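Long-range contacts in trwC protein (Escherichia coli, PDB 1S6M), which is the relaxase part of a plasmid conjugation protein, which probably nicks one DNA strand at the transfer origin, beside a bound metal ion: residues Ser17-Gly22 with Gly146-Glu151; Asp85-Ala90 with His161-Ile166. One frame throughout, in Å; residues are numbered along the deposited sequence.

Contact 1: Ser17-Gly22 with Gly146-Glu151; sequences SYYEDG and GKFRHE. With NI (nickel (II) ion), chain C.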
loop_
_atom_site.group_PDB
_atom_site.type_symbol
_atom_site.label_atom_id
_atom_site.label_comp_id
_atom_site.label_asym_id
_atom_site.label_seq_id
_atom_site.Cartn_x
_atom_site.Cartn_y
_atom_site.Cartn_z
ATOM N N SER B 17 7.477 -10.063 5.975
ATOM C CA SER B 17 8.746 -9.375 5.782
ATOM C C SER B 17 8.463 -7.887 5.637
ATOM O O SER B 17 9.361 -7.097 5.338
ATOM C CB SER B 17 9.451 -9.883 4.528
ATOM O OG SER B 17 9.455 -8.883 3.525
ATOM N N TYR B 18 7.204 -7.509 5.838
ATOM C CA TYR B 18 6.827 -6.110 5.746
ATOM C C TYR B 18 7.390 -5.356 6.946
ATOM O O TYR B 18 7.092 -4.183 7.149
ATOM C CB TYR B 18 5.303 -5.958 5.674
ATOM C CG TYR B 18 4.713 -6.351 4.332
ATOM C CD1 TYR B 18 5.441 -6.180 3.150
ATOM C CD2 TYR B 18 3.423 -6.869 4.237
ATOM C CE1 TYR B 18 4.900 -6.521 1.906
ATOM C CE2 TYR B 18 2.868 -7.212 2.994
ATOM C CZ TYR B 18 3.614 -7.035 1.834
ATOM O OH TYR B 18 3.097 -7.383 0.605
ATOM N N TYR B 19 8.213 -6.041 7.734
ATOM C CA TYR B 19 8.855 -5.437 8.899
ATOM C C TYR B 19 10.266 -4.974 8.534
ATOM O O TYR B 19 10.710 -3.893 8.930
ATOM C CB TYR B 19 8.968 -6.444 10.046
ATOM C CG TYR B 19 7.666 -6.806 10.719
ATOM C CD1 TYR B 19 6.813 -7.764 10.174
ATOM C CD2 TYR B 19 7.294 -6.196 11.915
ATOM C CE1 TYR B 19 5.619 -8.109 10.807
ATOM C CE2 TYR B 19 6.103 -6.530 12.556
ATOM C CZ TYR B 19 5.270 -7.486 11.997
ATOM O OH TYR B 19 4.086 -7.812 12.620
ATOM N N GLU B 20 10.957 -5.801 7.757
ATOM C CA GLU B 20 12.332 -5.522 7.357
ATOM C C GLU B 20 12.528 -4.398 6.323
ATOM O O GLU B 20 13.505 -3.646 6.417
ATOM C CB GLU B 20 12.989 -6.825 6.865
ATOM C CG GLU B 20 14.525 -6.808 6.902
ATOM C CD GLU B 20 15.147 -8.027 6.233
ATOM O OE1 GLU B 20 14.566 -8.517 5.227
ATOM O OE2 GLU B 20 16.224 -8.481 6.701
ATOM N N ASP B 21 11.612 -4.271 5.359
ATOM C CA ASP B 21 11.708 -3.252 4.300
ATOM C C ASP B 21 11.544 -1.788 4.705
ATOM O O ASP B 21 11.466 -1.449 5.887
ATOM C CB ASP B 21 10.686 -3.536 3.190
ATOM C CG ASP B 21 11.141 -4.618 2.237
ATOM O OD1 ASP B 21 10.421 -4.880 1.244
ATOM O OD2 ASP B 21 12.218 -5.204 2.474
ATOM N N GLY B 22 11.489 -0.928 3.689
ATOM C CA GLY B 22 11.296 0.491 3.918
ATOM C C GLY B 22 12.524 1.279 4.308
ATOM O O GLY B 22 13.561 1.211 3.647
ATOM N N GLY B 146 -3.432 -4.884 9.141
ATOM C CA GLY B 146 -2.082 -4.620 9.626
ATOM C C GLY B 146 -1.429 -3.599 8.694
ATOM O O GLY B 146 -1.249 -3.884 7.512
ATOM N N LYS B 147 -1.077 -2.420 9.205
ATOM C CA LYS B 147 -0.479 -1.370 8.372
ATOM C C LYS B 147 1.035 -1.196 8.544
ATOM O O LYS B 147 1.530 -1.004 9.654
ATOM C CB LYS B 147 -1.176 -0.028 8.638
ATOM C CG LYS B 147 -2.699 -0.040 8.421
ATOM C CD LYS B 147 -3.326 1.355 8.605
ATOM C CE LYS B 147 -3.094 1.884 10.012
ATOM N NZ LYS B 147 -3.822 3.152 10.336
ATOM N N PHE B 148 1.764 -1.247 7.431
ATOM C CA PHE B 148 3.216 -1.106 7.462
ATOM C C PHE B 148 3.693 0.022 6.550
ATOM O O PHE B 148 3.557 -0.074 5.331
ATOM C CB PHE B 148 3.873 -2.430 7.047
ATOM C CG PHE B 148 3.395 -3.626 7.840
ATOM C CD1 PHE B 148 2.282 -4.357 7.426
ATOM C CD2 PHE B 148 4.035 -3.994 9.027
ATOM C CE1 PHE B 148 1.815 -5.444 8.175
ATOM C CE2 PHE B 148 3.578 -5.078 9.786
ATOM C CZ PHE B 148 2.460 -5.803 9.360
ATOM N N ARG B 149 4.243 1.082 7.145
ATOM C CA ARG B 149 4.758 2.238 6.403
ATOM C C ARG B 149 6.246 2.041 6.043
ATOM O O ARG B 149 7.052 1.689 6.904
ATOM C CB ARG B 149 4.590 3.514 7.240
ATOM C CG ARG B 149 4.811 4.818 6.470
ATOM C CD ARG B 149 4.638 6.036 7.375
ATOM N NE ARG B 149 5.660 6.077 8.413
ATOM C CZ ARG B 149 5.442 6.441 9.674
ATOM N NH1 ARG B 149 6.441 6.443 10.544
ATOM N NH2 ARG B 149 4.227 6.797 10.067
ATOM N N HIS B 150 6.588 2.280 4.775
ATOM C CA HIS B 150 7.945 2.130 4.239
ATOM C C HIS B 150 8.448 3.464 3.662
ATOM O O HIS B 150 7.654 4.369 3.400
ATOM C CB HIS B 150 7.961 1.020 3.154
ATOM C CG HIS B 150 7.774 -0.362 3.705
ATOM N ND1 HIS B 150 7.644 -1.491 2.908
ATOM C CD2 HIS B 150 7.704 -0.738 5.008
ATOM C CE1 HIS B 150 7.493 -2.527 3.736
ATOM N NE2 HIS B 150 7.527 -2.104 5.008
ATOM N N GLU B 151 9.757 3.587 3.449
ATOM C CA GLU B 151 10.308 4.837 2.931
ATOM C C GLU B 151 11.190 4.783 1.673
ATOM O O GLU B 151 11.533 5.833 1.137
ATOM C CB GLU B 151 11.084 5.557 4.047
ATOM C CG GLU B 151 10.270 5.856 5.310
ATOM C CD GLU B 151 11.096 6.557 6.389
ATOM O OE1 GLU B 151 12.322 6.697 6.202
ATOM O OE2 GLU B 151 10.520 6.962 7.425
HETATM NI NI NI C . 7.380 -1.536 0.785
HETATM O O HOH W 1 7.927 -3.739 0.943
HETATM O O HOH W 2 7.368 -2.077 -1.405
#

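Contact 2: Asp85-Ala90 with His161-Ile166; sequences DLTFSA and HTHAVI. With NI (nickel (II) ion), chain C; nucleotides of chain A.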
loop_
_atom_site.group_PDB
_atom_site.type_symbol
_atom_site.label_atom_id
_atom_site.label_comp_id
_atom_site.label_asym_id
_atom_site.label_seq_id
_atom_site.Cartn_x
_atom_site.Cartn_y
_atom_site.Cartn_z
ATOM N N ASP B 85 -3.598 -7.201 0.058
ATOM C CA ASP B 85 -2.704 -6.064 0.256
ATOM C C ASP B 85 -3.149 -4.844 -0.556
ATOM O O ASP B 85 -3.289 -4.918 -1.779
ATOM C CB ASP B 85 -1.266 -6.456 -0.143
ATOM C CG ASP B 85 -0.235 -5.345 0.145
ATOM O OD1 ASP B 85 -0.630 -4.228 0.548
ATOM O OD2 ASP B 85 0.978 -5.593 -0.040
ATOM N N LEU B 86 -3.407 -3.735 0.130
ATOM C CA LEU B 86 -3.773 -2.491 -0.548
ATOM C C LEU B 86 -2.581 -1.572 -0.291
ATOM O O LEU B 86 -2.346 -1.169 0.845
ATOM C CB LEU B 86 -5.057 -1.859 0.031
ATOM C CG LEU B 86 -6.424 -2.529 -0.176
ATOM C CD1 LEU B 86 -7.527 -1.581 0.263
ATOM C CD2 LEU B 86 -6.622 -2.887 -1.635
ATOM N N THR B 87 -1.831 -1.255 -1.344
ATOM C CA THR B 87 -0.647 -0.416 -1.210
ATOM C C THR B 87 -0.831 1.030 -1.669
ATOM O O THR B 87 -1.050 1.287 -2.849
ATOM C CB THR B 87 0.546 -1.040 -1.979
ATOM O OG1 THR B 87 0.819 -2.344 -1.458
ATOM C CG2 THR B 87 1.788 -0.186 -1.838
ATOM N N PHE B 88 -0.726 1.962 -0.725
ATOM C CA PHE B 88 -0.870 3.396 -0.996
ATOM C C PHE B 88 0.493 4.069 -1.221
ATOM O O PHE B 88 1.370 3.992 -0.367
ATOM C CB PHE B 88 -1.563 4.100 0.183
ATOM C CG PHE B 88 -2.925 3.551 0.513
ATOM C CD1 PHE B 88 -3.063 2.372 1.240
ATOM C CD2 PHE B 88 -4.076 4.215 0.088
ATOM C CE1 PHE B 88 -4.332 1.857 1.531
ATOM C CE2 PHE B 88 -5.347 3.703 0.376
ATOM C CZ PHE B 88 -5.473 2.530 1.098
ATOM N N SER B 89 0.660 4.746 -2.354
ATOM C CA SER B 89 1.924 5.424 -2.647
ATOM C C SER B 89 1.745 6.922 -2.917
ATOM O O SER B 89 0.867 7.324 -3.676
ATOM C CB SER B 89 2.611 4.770 -3.853
ATOM O OG SER B 89 2.988 3.437 -3.563
ATOM N N ALA B 90 2.591 7.745 -2.309
ATOM C CA ALA B 90 2.496 9.185 -2.512
ATOM C C ALA B 90 3.212 9.625 -3.786
ATOM O O ALA B 90 4.029 8.886 -4.340
ATOM C CB ALA B 90 3.079 9.917 -1.316
ATOM N N HIS B 161 5.342 5.066 1.205
ATOM C CA HIS B 161 4.201 4.201 0.937
ATOM C C HIS B 161 3.810 3.366 2.145
ATOM O O HIS B 161 4.592 3.208 3.082
ATOM C CB HIS B 161 4.463 3.278 -0.270
ATOM C CG HIS B 161 5.576 2.291 -0.077
ATOM N ND1 HIS B 161 6.916 2.601 -0.235
ATOM C CD2 HIS B 161 5.518 0.956 0.205
ATOM C CE1 HIS B 161 7.625 1.482 -0.063
ATOM N NE2 HIS B 161 6.819 0.480 0.202
ATOM N N THR B 162 2.582 2.852 2.124
ATOM C CA THR B 162 2.075 2.008 3.196
ATOM C C THR B 162 1.375 0.771 2.642
ATOM O O THR B 162 0.532 0.865 1.747
ATOM C CB THR B 162 1.050 2.745 4.099
ATOM O OG1 THR B 162 1.683 3.832 4.784
ATOM C CG2 THR B 162 0.480 1.791 5.128
ATOM N N HIS B 163 1.744 -0.388 3.176
ATOM C CA HIS B 163 1.133 -1.649 2.795
ATOM C C HIS B 163 0.024 -1.918 3.812
ATOM O O HIS B 163 0.306 -2.195 4.979
ATOM C CB HIS B 163 2.145 -2.798 2.882
ATOM C CG HIS B 163 3.306 -2.667 1.945
ATOM N ND1 HIS B 163 3.266 -3.039 0.616
ATOM C CD2 HIS B 163 4.571 -2.222 2.185
ATOM C CE1 HIS B 163 4.471 -2.829 0.092
ATOM N NE2 HIS B 163 5.274 -2.340 1.005
ATOM N N ALA B 164 -1.230 -1.816 3.390
ATOM C CA ALA B 164 -2.333 -2.099 4.298
ATOM C C ALA B 164 -2.733 -3.550 4.046
ATOM O O ALA B 164 -3.392 -3.853 3.051
ATOM C CB ALA B 164 -3.513 -1.155 4.030
ATOM N N VAL B 165 -2.318 -4.450 4.935
ATOM C CA VAL B 165 -2.647 -5.854 4.768
ATOM C C VAL B 165 -3.950 -6.234 5.467
ATOM O O VAL B 165 -4.000 -6.359 6.689
ATOM C CB VAL B 165 -1.497 -6.776 5.273
ATOM C CG1 VAL B 165 -1.870 -8.241 5.066
ATOM C CG2 VAL B 165 -0.203 -6.462 4.520
ATOM N N ILE B 166 -5.002 -6.408 4.667
ATOM C CA ILE B 166 -6.322 -6.790 5.156
ATOM C C ILE B 166 -6.370 -8.307 5.271
ATOM O O ILE B 166 -6.234 -9.008 4.275
ATOM C CB ILE B 166 -7.437 -6.348 4.175
ATOM C CG1 ILE B 166 -7.407 -4.832 3.983
ATOM C CG2 ILE B 166 -8.794 -6.776 4.700
ATOM C CD1 ILE B 166 -8.290 -4.349 2.851
HETATM NI NI NI C . 7.380 -1.536 0.785
ATOM P P DT A 23 4.989 9.602 -12.414
ATOM O OP1 DT A 23 4.977 10.909 -11.735
ATOM O OP2 DT A 23 5.546 9.500 -13.790
ATOM O "O5'" DT A 23 5.720 8.557 -11.449
ATOM C "C5'" DT A 23 7.109 8.721 -11.018
ATOM C "C4'" DT A 23 7.292 8.244 -9.595
ATOM O "O4'" DT A 23 6.232 8.760 -8.772
ATOM C "C3'" DT A 23 7.416 6.740 -9.296
ATOM O "O3'" DT A 23 8.771 6.660 -8.794
ATOM C "C2'" DT A 23 6.692 6.578 -7.964
ATOM C "C1'" DT A 23 5.858 7.838 -7.781
ATOM N N1 DT A 23 4.393 7.813 -7.696
ATOM C C2 DT A 23 3.747 6.982 -6.829
ATOM O O2 DT A 23 4.301 6.092 -6.219
ATOM N N3 DT A 23 2.400 7.228 -6.711
ATOM C C4 DT A 23 1.659 8.196 -7.387
ATOM O O4 DT A 23 0.483 8.341 -7.128
ATOM C C5 DT A 23 2.394 8.969 -8.350
ATOM C C7 DT A 23 1.666 10.021 -9.158
ATOM C C6 DT A 23 3.703 8.738 -8.466
HETATM O O HOH W 2 7.368 -2.077 -1.405
HETATM O O HOH W 1 7.927 -3.739 0.943
#

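Contact 1: Ser17-Gly22 with Gly146-Glu151
The imidazole of H150 is sandwiched between backbone atoms, with the D21 carbonyl carbon and G22 N over one face and F148 O over the opposite one; the nickel ion is at its edge. There ND1 binds the metal at 2.1 Å, while NE2 donates to Y18 O at 3.0 Å. That bond is nearly straight (166°) and runs in the ring plane, although NE2 stands above the plane of the Y18 carbonyl. Between them, metal and carbonyl fix the rotation of the ring; accepting from NE2, Y18 O would probably make ND1 a somewhat stronger ligand. D21 brings its CB to 3.4 Å from H150 CE1, and its OD1 accepts a hydrogen bond from one of the two metal-bound waters.

F148 is gripped differently. Y18 CB rests over one face as a CH-pi contact, 4.0 Å from the ring centroid, and at the rim CE2 of F148 points to the face of Y19, 3.7 Å from Y19 CZ, in an edge-to-face pair with planes at 63°. With its CG anti to the carbonyl carbon (chi1 -71°), Y19 swings its ring back to F148, and its hydroxyl goes on to V50 O. At the far end G22 CA packs 3.5 Å from H150 CB, though D21 and G22 are poorly ordered; a CB on G22 would probably run into H150 CA.

The loop after helix 12-15 thus lies along strand 145-152, whose own neighbours in the sheet are strands 158-167 and 34-37; F55 of helix 52-59 adds its ring against F148, and H163 of strand 158-167 stacks on Y18.

Contact 2: Asp85-Ala90 with His161-Ile166
Four backbone hydrogen bonds join the two strands, in the hydrogen-bonded pairs L86-A164 and F88-T162. L86 N reaches A164 O at 2.9 Å, and A164 N answers to L86 O; F88 and T162 exchange N-H and carbonyl in the same manner.

The side-chain bonds are longer. H163 ND1 gives weak hydrogen bonds to T87 OG1 at 3.3 Å and to D85 OD2 at 3.5 Å, the carboxylate and ring planes being 56° apart. T87 lies side by side with H163, and its chi1 of -59° sets OG1 beside its own backbone N, within range of the imidazole. The two weak bonds on ND1 probably help to orient the ring, whose NE2 binds the nickel ion at 2.3 Å. A valine in place of T87 would probably leave H163 ND1 with the long bond to D85 alone and its ring less firmly set against the metal. H161 binds through NE2 at 2.2 Å, its ND1 being held by Q159 O. S89 OG packs against H161 CB, and beyond it S89 O accepts a weak hydrogen bond from N3 of thymidine DT23 of chain A.

The opposite face of the sheet, with L86, F88 and A164, is largely apolar; T162 is also on it, its OG1 bonded to H110. A164 CB meets the edge of the F88 ring at CE1, 4.0 Å away, and L86 CD1 touches I166 CD1 at 3.9 Å; V114 and T117 of helix 104-122 pack on F88.

Two histidines separated by one residue on a central antiparallel strand, joined at the metal by H150, make the three-histidine site characteristic of HUH relaxases, here with DNA bound beside it.

Contacts 1 and 2 have centres about 9 Å apart and meet on the central antiparallel sheet, where strand 158-167 of contact 2 lies between strand 81-89 and strand 145-152 of contact 1. Their segments alternate along the chain: 17-22, 85-90, 146-151, 161-166. The last two belong to successive strands, probably bonded through H150 N to H161 O and F148 O to H163 N. Both contacts reach the nickel ion and its two waters: contact 1 supplies one histidine and the loop on that side, contact 2 the other two histidines and the strand end that meets the DNA. The metal site is therefore assembled from distant parts of the relaxase chain.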